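Local atomic coordinates of peptidoglycan-recognition protein LC (Drosophila melanogaster, PDB entry 2F2L), a protein that acts as a cell-surface receptor for bacterial peptidoglycan and is a major activator of the imd/Relish immune pathway, this chain being its extracellular domain. Residues I17-L30 / G78-N90. Sequence-based numbering, arbitrary orientation.
Sequences IPDLELPVGLVIAL and GRGWNKMGAHMNN. With SO4 (sulfate ion), chain E.
Lys83 lies along the backbone of Ile17, Pro18 and Asp19, and its CB, CD and CE all touch that backbone or its side chains. CB rests on Ile17 CG2; a bend at chi2 (-65°) then turns the chain back, so that CD and CE run past Ile17 O and Asp19 OD1, about 3.4–3.5 Å from each. The ammonium NZ reaches both oxygens: Ile17 O at 2.8 Å and, in a salt bridge, Asp19 OD1 at 2.8 Å, approached from above the carboxylate plane. A sulfate, probably from the crystallisation liquor, accepts a third bond from NZ. Lysine suits this position because a flexible apolar stem carries a charge able to serve several acceptors.

Beside it the two loops pair through a single beta bridge, Asp19 with Lys83. Met84 N donates to Pro18 O at 2.9 Å, and Leu20 N hydrogen-bonds to Asn82 O at 3.0 Å. Water 2 donates to Asn82 O and Leu20 O. Proline fits at Pro18 because the bridge needs just its carbonyl and there is no N-H to satisfy, while its ring carbon CG packs on Met84 CE, 3.8 Å away. Arg79 stretches out to bond Met84 O through NH1, and Ile17 CD1 lies over one face of its guanidinium, toward the rim.

Farther along, the contact turns apolar. Ile28 CD1 touches the edge of the His87 ring, in plane, 3.7 Å from NE2, which is hydrogen-bonded to Ser97; Leu30 CD1 packs on His87 CB. The supple thioether of Met88 bends back against Ile28.

The loop between strand 75-77 and helix 91-94 thus lies against strand 24-31 and its lead-in within this amidase-like PGRP domain, with strand 98-102 touching Leu20, Leu30 and His87, and helix 141-144 flanking Ile28 and Met88.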
ATOM      1  N   ILE A  17      12.261  12.119  -5.157  1.00 19.38           N
ATOM      2  CA  ILE A  17      12.670  11.301  -6.295  1.00 19.52           C
ATOM      3  C   ILE A  17      12.965  12.232  -7.469  1.00 19.04           C
ATOM      4  O   ILE A  17      12.247  13.208  -7.673  1.00 18.57           O
ATOM      5  CB  ILE A  17      11.571  10.267  -6.613  1.00 19.28           C
ATOM      6  CG1 ILE A  17      11.572   9.217  -5.486  1.00 19.80           C
ATOM      7  CG2 ILE A  17      11.814   9.593  -7.973  1.00 19.53           C
ATOM      8  CD1 ILE A  17      10.488   8.197  -5.577  1.00 20.00           C
ATOM      9  N   PRO A  18      14.040  11.970  -8.223  1.00 19.48           N
ATOM     10  CA  PRO A  18      14.371  12.924  -9.293  1.00 19.83           C
ATOM     11  C   PRO A  18      13.372  12.878 -10.452  1.00 19.90           C
ATOM     12  O   PRO A  18      12.795  11.835 -10.722  1.00 19.33           O
ATOM     13  CB  PRO A  18      15.750  12.454  -9.773  1.00 19.66           C
ATOM     14  CG  PRO A  18      16.228  11.480  -8.729  1.00 19.91           C
ATOM     15  CD  PRO A  18      14.999  10.853  -8.194  1.00 19.50           C
ATOM     16  N   ASP A  19      13.166  14.016 -11.100  1.00 20.41           N
ATOM     17  CA  ASP A  19      12.355  14.086 -12.306  1.00 20.57           C
ATOM     18  C   ASP A  19      13.117  13.513 -13.492  1.00 20.81           C
ATOM     19  O   ASP A  19      14.326  13.687 -13.611  1.00 21.20           O
ATOM     20  CB  ASP A  19      12.012  15.531 -12.647  1.00 20.84           C
ATOM     21  CG  ASP A  19      11.157  16.211 -11.597  1.00 20.94           C
ATOM     22  OD1 ASP A  19      10.256  15.571 -11.022  1.00 20.18           O
ATOM     23  OD2 ASP A  19      11.379  17.422 -11.389  1.00 22.57           O
ATOM     24  N   LEU A  20      12.392  12.864 -14.389  1.00 20.81           N
ATOM     25  CA  LEU A  20      12.908  12.577 -15.732  1.00 20.52           C
ATOM     26  C   LEU A  20      13.000  13.815 -16.627  1.00 20.37           C
ATOM     27  O   LEU A  20      12.141  14.698 -16.566  1.00 19.88           O
ATOM     28  CB  LEU A  20      11.982  11.598 -16.433  1.00 20.32           C
ATOM     29  CG  LEU A  20      12.011  10.147 -16.000  1.00 20.47           C
ATOM     30  CD1 LEU A  20      10.837   9.431 -16.664  1.00 20.13           C
ATOM     31  CD2 LEU A  20      13.333   9.522 -16.391  1.00 19.43           C
ATOM     32  N   GLU A  21      14.026  13.857 -17.478  1.00 20.42           N
ATOM     33  CA  GLU A  21      14.020  14.745 -18.640  1.00 20.62           C
ATOM     34  C   GLU A  21      13.086  14.129 -19.680  1.00 20.41           C
ATOM     35  O   GLU A  21      13.301  12.993 -20.120  1.00 20.72           O
ATOM     36  CB  GLU A  21      15.414  14.894 -19.248  1.00 21.19           C
ATOM     37  CG  GLU A  21      16.488  15.380 -18.291  1.00 23.24           C
ATOM     38  CD  GLU A  21      16.221  16.772 -17.759  1.00 25.95           C
ATOM     39  OE1 GLU A  21      15.778  17.633 -18.552  1.00 26.76           O
ATOM     40  OE2 GLU A  21      16.468  17.002 -16.550  1.00 27.82           O
ATOM     41  N   LEU A  22      12.052  14.863 -20.065  1.00 19.94           N
ATOM     42  CA  LEU A  22      11.046  14.342 -20.992  1.00 19.99           C
ATOM     43  C   LEU A  22      11.156  15.034 -22.357  1.00 19.80           C
ATOM     44  O   LEU A  22      11.642  16.140 -22.439  1.00 18.50           O
ATOM     45  CB  LEU A  22       9.640  14.552 -20.419  1.00 19.75           C
ATOM     46  CG  LEU A  22       9.359  13.922 -19.051  1.00 19.34           C
ATOM     47  CD1 LEU A  22       8.045  14.439 -18.501  1.00 19.02           C
ATOM     48  CD2 LEU A  22       9.341  12.396 -19.115  1.00 19.89           C
ATOM     49  N   PRO A  23      10.678  14.381 -23.430  1.00 20.28           N
ATOM     50  CA  PRO A  23      10.113  13.038 -23.466  1.00 20.43           C
ATOM     51  C   PRO A  23      11.208  11.993 -23.462  1.00 20.27           C
ATOM     52  O   PRO A  23      12.340  12.304 -23.849  1.00 20.84           O
ATOM     53  CB  PRO A  23       9.362  13.015 -24.807  1.00 20.52           C
ATOM     54  CG  PRO A  23      10.138  13.917 -25.671  1.00 20.70           C
ATOM     55  CD  PRO A  23      10.666  15.010 -24.762  1.00 20.55           C
ATOM     56  N   VAL A  24      10.885  10.776 -23.029  1.00 19.96           N
ATOM     57  CA  VAL A  24      11.829   9.652 -23.128  1.00 19.68           C
ATOM     58  C   VAL A  24      11.743   8.987 -24.499  1.00 19.70           C
ATOM     59  O   VAL A  24      10.672   8.955 -25.129  1.00 19.38           O
ATOM     60  CB  VAL A  24      11.640   8.573 -21.999  1.00 19.85           C
ATOM     61  CG1 VAL A  24      11.769   9.213 -20.608  1.00 20.29           C
ATOM     62  CG2 VAL A  24      10.342   7.795 -22.137  1.00 19.85           C
ATOM     63  N   GLY A  25      12.869   8.449 -24.954  1.00 19.55           N
ATOM     64  CA  GLY A  25      12.922   7.718 -26.221  1.00 19.38           C
ATOM     65  C   GLY A  25      12.851   6.213 -26.030  1.00 19.18           C
ATOM     66  O   GLY A  25      12.862   5.448 -26.999  1.00 18.12           O
ATOM     67  N   LEU A  26      12.752   5.790 -24.774  1.00 18.90           N
ATOM     68  CA  LEU A  26      12.839   4.372 -24.434  1.00 19.02           C
ATOM     69  C   LEU A  26      11.815   3.966 -23.367  1.00 18.87           C
ATOM     70  O   LEU A  26      11.706   4.606 -22.316  1.00 19.10           O
ATOM     71  CB  LEU A  26      14.244   4.067 -23.936  1.00 19.03           C
ATOM     72  CG  LEU A  26      14.563   2.618 -23.568  1.00 19.25           C
ATOM     73  CD1 LEU A  26      14.468   1.727 -24.780  1.00 20.00           C
ATOM     74  CD2 LEU A  26      15.953   2.544 -22.959  1.00 20.47           C
ATOM     75  N   VAL A  27      11.080   2.898 -23.641  1.00 18.38           N
ATOM     76  CA  VAL A  27      10.144   2.308 -22.685  1.00 18.32           C
ATOM     77  C   VAL A  27      10.553   0.855 -22.486  1.00 18.40           C
ATOM     78  O   VAL A  27      10.783   0.135 -23.469  1.00 18.30           O
ATOM     79  CB  VAL A  27       8.678   2.406 -23.185  1.00 17.98           C
ATOM     80  CG1 VAL A  27       7.704   1.796 -22.170  1.00 17.92           C
ATOM     81  CG2 VAL A  27       8.325   3.843 -23.452  1.00 19.07           C
ATOM     82  N   ILE A  28      10.664   0.422 -21.226  1.00 18.35           N
ATOM     83  CA  ILE A  28      11.203  -0.904 -20.891  1.00 18.05           C
ATOM     84  C   ILE A  28      10.157  -1.779 -20.207  1.00 18.67           C
ATOM     85  O   ILE A  28       9.505  -1.357 -19.223  1.00 18.54           O
ATOM     86  CB  ILE A  28      12.437  -0.784 -19.970  1.00 18.55           C
ATOM     87  CG1 ILE A  28      13.564  -0.034 -20.692  1.00 17.40           C
ATOM     88  CG2 ILE A  28      12.955  -2.155 -19.556  1.00 18.27           C
ATOM     89  CD1 ILE A  28      14.624   0.510 -19.758  1.00 17.96           C
ATOM     90  N   ALA A  29       9.996  -2.998 -20.724  1.00 18.37           N
ATOM     91  CA  ALA A  29       9.056  -3.951 -20.144  1.00 18.95           C
ATOM     92  C   ALA A  29       9.777  -4.889 -19.177  1.00 18.72           C
ATOM     93  O   ALA A  29      10.916  -5.282 -19.417  1.00 19.75           O
ATOM     94  CB  ALA A  29       8.335  -4.728 -21.227  1.00 18.56           C
ATOM     95  N   LEU A  30       9.124  -5.190 -18.063  1.00 18.69           N
ATOM     96  CA  LEU A  30       9.683  -6.066 -17.045  1.00 19.34           C
ATOM     97  C   LEU A  30       8.572  -6.915 -16.408  1.00 19.53           C
ATOM     98  O   LEU A  30       7.425  -6.484 -16.338  1.00 19.77           O
ATOM     99  CB  LEU A  30      10.383  -5.275 -15.927  1.00 19.55           C
ATOM    100  CG  LEU A  30      11.397  -4.178 -16.245  1.00 19.92           C
ATOM    101  CD1 LEU A  30      10.745  -2.809 -16.238  1.00 20.19           C
ATOM    102  CD2 LEU A  30      12.529  -4.207 -15.240  1.00 19.60           C
ATOM    103  N   GLY A  78       2.581   3.826 -10.556  1.00 19.67           N
ATOM    104  CA  GLY A  78       3.750   3.630  -9.717  1.00 19.21           C
ATOM    105  C   GLY A  78       4.336   5.000  -9.466  1.00 18.71           C
ATOM    106  O   GLY A  78       3.714   5.828  -8.814  1.00 18.47           O
ATOM    107  N   ARG A  79       5.513   5.260 -10.022  1.00 18.42           N
ATOM    108  CA  ARG A  79       6.120   6.587  -9.931  1.00 18.12           C
ATOM    109  C   ARG A  79       5.539   7.576 -10.940  1.00 18.35           C
ATOM    110  O   ARG A  79       5.831   8.775 -10.886  1.00 18.00           O
ATOM    111  CB  ARG A  79       7.621   6.490 -10.135  1.00 18.23           C
ATOM    112  CG  ARG A  79       8.286   5.543  -9.169  1.00 17.31           C
ATOM    113  CD  ARG A  79       9.790   5.726  -9.123  1.00 17.61           C
ATOM    114  NE  ARG A  79      10.380   4.785  -8.172  1.00 15.86           N
ATOM    115  CZ  ARG A  79      11.633   4.818  -7.733  1.00 17.61           C
ATOM    116  NH1 ARG A  79      12.484   5.742  -8.165  1.00 17.22           N
ATOM    117  NH2 ARG A  79      12.036   3.917  -6.840  1.00 16.39           N
ATOM    118  N   GLY A  80       4.758   7.077 -11.894  1.00 18.55           N
ATOM    119  CA  GLY A  80       4.096   7.939 -12.864  1.00 18.99           C
ATOM    120  C   GLY A  80       4.975   8.381 -14.015  1.00 19.15           C
ATOM    121  O   GLY A  80       6.084   7.877 -14.204  1.00 19.42           O
ATOM    122  N   TRP A  81       4.451   9.340 -14.784  1.00 19.49           N
ATOM    123  CA  TRP A  81       5.066   9.825 -16.018  1.00 19.60           C
ATOM    124  C   TRP A  81       6.323  10.637 -15.794  1.00 19.90           C
ATOM    125  O   TRP A  81       7.200  10.660 -16.648  1.00 19.85           O
ATOM    126  CB  TRP A  81       4.089  10.721 -16.796  1.00 19.71           C
ATOM    127  CG  TRP A  81       2.904  10.030 -17.353  1.00 19.83           C
ATOM    128  CD1 TRP A  81       1.598  10.261 -17.037  1.00 19.42           C
ATOM    129  CD2 TRP A  81       2.903   8.995 -18.348  1.00 19.34           C
ATOM    130  NE1 TRP A  81       0.783   9.428 -17.763  1.00 19.26           N
ATOM    131  CE2 TRP A  81       1.559   8.644 -18.582  1.00 19.44           C
ATOM    132  CE3 TRP A  81       3.910   8.337 -19.066  1.00 19.30           C
ATOM    133  CZ2 TRP A  81       1.191   7.657 -19.506  1.00 19.67           C
ATOM    134  CZ3 TRP A  81       3.547   7.361 -19.989  1.00 19.61           C
ATOM    135  CH2 TRP A  81       2.201   7.029 -20.199  1.00 19.52           C
ATOM    136  N   ASN A  82       6.397  11.333 -14.664  1.00 19.86           N
ATOM    137  CA  ASN A  82       7.359  12.413 -14.526  1.00 19.66           C
ATOM    138  C   ASN A  82       8.551  12.113 -13.661  1.00 19.32           C
ATOM    139  O   ASN A  82       9.478  12.899 -13.638  1.00 18.96           O
ATOM    140  CB  ASN A  82       6.663  13.650 -13.983  1.00 19.57           C
ATOM    141  CG  ASN A  82       5.540  14.111 -14.868  1.00 20.40           C
ATOM    142  OD1 ASN A  82       5.621  14.032 -16.096  1.00 20.23           O
ATOM    143  ND2 ASN A  82       4.481  14.610 -14.250  1.00 21.58           N
ATOM    144  N   LYS A  83       8.529  10.987 -12.947  1.00 20.16           N
ATOM    145  CA  LYS A  83       9.593  10.653 -11.996  1.00 20.45           C
ATOM    146  C   LYS A  83      10.446   9.478 -12.476  1.00 21.04           C
ATOM    147  O   LYS A  83       9.945   8.532 -13.081  1.00 20.98           O
ATOM    148  CB  LYS A  83       8.998  10.339 -10.616  1.00 20.32           C
ATOM    149  CG  LYS A  83       8.384  11.539  -9.900  1.00 20.98           C
ATOM    150  CD  LYS A  83       9.439  12.580  -9.551  1.00 21.64           C
ATOM    151  CE  LYS A  83       8.912  13.643  -8.600  1.00 21.84           C
ATOM    152  NZ  LYS A  83       9.961  14.674  -8.339  1.00 20.12           N
ATOM    153  N   MET A  84      11.743   9.559 -12.191  1.00 21.13           N
ATOM    154  CA  MET A  84      12.686   8.518 -12.560  1.00 21.38           C
ATOM    155  C   MET A  84      12.399   7.209 -11.782  1.00 20.61           C
ATOM    156  O   MET A  84      12.202   7.216 -10.555  1.00 19.02           O
ATOM    157  CB  MET A  84      14.089   9.026 -12.264  1.00 21.78           C
ATOM    158  CG  MET A  84      15.205   8.271 -12.913  1.00 23.13           C
ATOM    159  SD  MET A  84      16.790   9.082 -12.573  1.00 25.45           S
ATOM    160  CE  MET A  84      17.104   8.479 -10.943  1.00 28.83           C
ATOM    161  N   GLY A  85      12.321   6.105 -12.517  1.00 19.53           N
ATOM    162  CA  GLY A  85      12.170   4.797 -11.932  1.00 19.74           C
ATOM    163  C   GLY A  85      13.496   4.243 -11.467  1.00 19.62           C
ATOM    164  O   GLY A  85      14.535   4.902 -11.571  1.00 18.83           O
ATOM    165  N   ALA A  86      13.447   3.027 -10.928  1.00 19.87           N
ATOM    166  CA  ALA A  86      14.630   2.349 -10.410  1.00 19.71           C
ATOM    167  C   ALA A  86      14.663   0.893 -10.899  1.00 19.80           C
ATOM    168  O   ALA A  86      15.201  -0.003 -10.251  1.00 19.88           O
ATOM    169  CB  ALA A  86      14.629   2.416  -8.901  1.00 20.35           C
ATOM    170  N   HIS A  87      14.117   0.695 -12.086  1.00 19.59           N
ATOM    171  CA  HIS A  87      13.875  -0.628 -12.632  1.00 19.56           C
ATOM    172  C   HIS A  87      15.147  -1.343 -13.107  1.00 19.29           C
ATOM    173  O   HIS A  87      15.282  -2.532 -12.880  1.00 20.47           O
ATOM    174  CB  HIS A  87      12.809  -0.556 -13.740  1.00 19.61           C
ATOM    175  CG  HIS A  87      13.026   0.550 -14.723  1.00 20.26           C
ATOM    176  ND1 HIS A  87      12.703   1.864 -14.450  1.00 20.40           N
ATOM    177  CD2 HIS A  87      13.552   0.540 -15.970  1.00 20.39           C
ATOM    178  CE1 HIS A  87      13.013   2.612 -15.495  1.00 21.27           C
ATOM    179  NE2 HIS A  87      13.530   1.834 -16.431  1.00 19.76           N
ATOM    180  N   MET A  88      16.080  -0.645 -13.745  1.00 19.47           N
ATOM    181  CA  MET A  88      17.325  -1.289 -14.216  1.00 19.27           C
ATOM    182  C   MET A  88      18.489  -1.279 -13.207  1.00 19.49           C
ATOM    183  O   MET A  88      19.516  -1.949 -13.431  1.00 19.21           O
ATOM    184  CB  MET A  88      17.800  -0.635 -15.517  1.00 19.40           C
ATOM    185  CG  MET A  88      16.764  -0.619 -16.624  1.00 17.92           C
ATOM    186  SD  MET A  88      16.101  -2.247 -17.025  1.00 17.57           S
ATOM    187  CE  MET A  88      17.504  -2.862 -17.953  1.00 19.24           C
ATOM    188  N   ASN A  89      18.346  -0.540 -12.106  1.00 19.33           N
ATOM    189  CA  ASN A  89      19.447  -0.359 -11.146  1.00 19.49           C
ATOM    190  C   ASN A  89      20.684   0.155 -11.873  1.00 19.07           C
ATOM    191  O   ASN A  89      21.814  -0.270 -11.609  1.00 18.33           O
ATOM    192  CB  ASN A  89      19.765  -1.674 -10.426  1.00 19.61           C
ATOM    193  CG  ASN A  89      18.540  -2.297  -9.792  1.00 21.58           C
ATOM    194  OD1 ASN A  89      17.951  -1.730  -8.874  1.00 22.80           O
ATOM    195  ND2 ASN A  89      18.157  -3.482 -10.269  1.00 24.72           N
ATOM    196  N   ASN A  90      20.441   1.063 -12.810  1.00 18.94           N
ATOM    197  CA  ASN A  90      21.473   1.620 -13.653  1.00 19.12           C
ATOM    198  C   ASN A  90      21.015   3.005 -14.058  1.00 19.38           C
ATOM    199  O   ASN A  90      19.989   3.147 -14.730  1.00 19.36           O
ATOM    200  CB  ASN A  90      21.655   0.722 -14.871  1.00 19.71           C
ATOM    201  CG  ASN A  90      22.663   1.252 -15.841  1.00 19.64           C
ATOM    202  OD1 ASN A  90      22.473   2.303 -16.431  1.00 23.02           O
ATOM    203  ND2 ASN A  90      23.727   0.519 -16.031  1.00 20.57           N
TER
HETATM  204  S   SO4 E1000       9.783  18.767  -8.157  1.00 99.26           S
HETATM  205  O1  SO4 E1000      10.859  18.819  -9.144  1.00 98.84           O
HETATM  206  O2  SO4 E1000       9.567  17.391  -7.700  1.00 99.25           O
HETATM  207  O3  SO4 E1000       8.550  19.279  -8.745  1.00 98.81           O
HETATM  208  O4  SO4 E1000      10.154  19.586  -7.006  1.00 99.48           O
HETATM  209  O   HOH W   1       9.868  13.582  -5.168  1.00 44.71           O
HETATM  210  O   HOH W   2       9.950  15.197 -15.288  1.00 30.91           O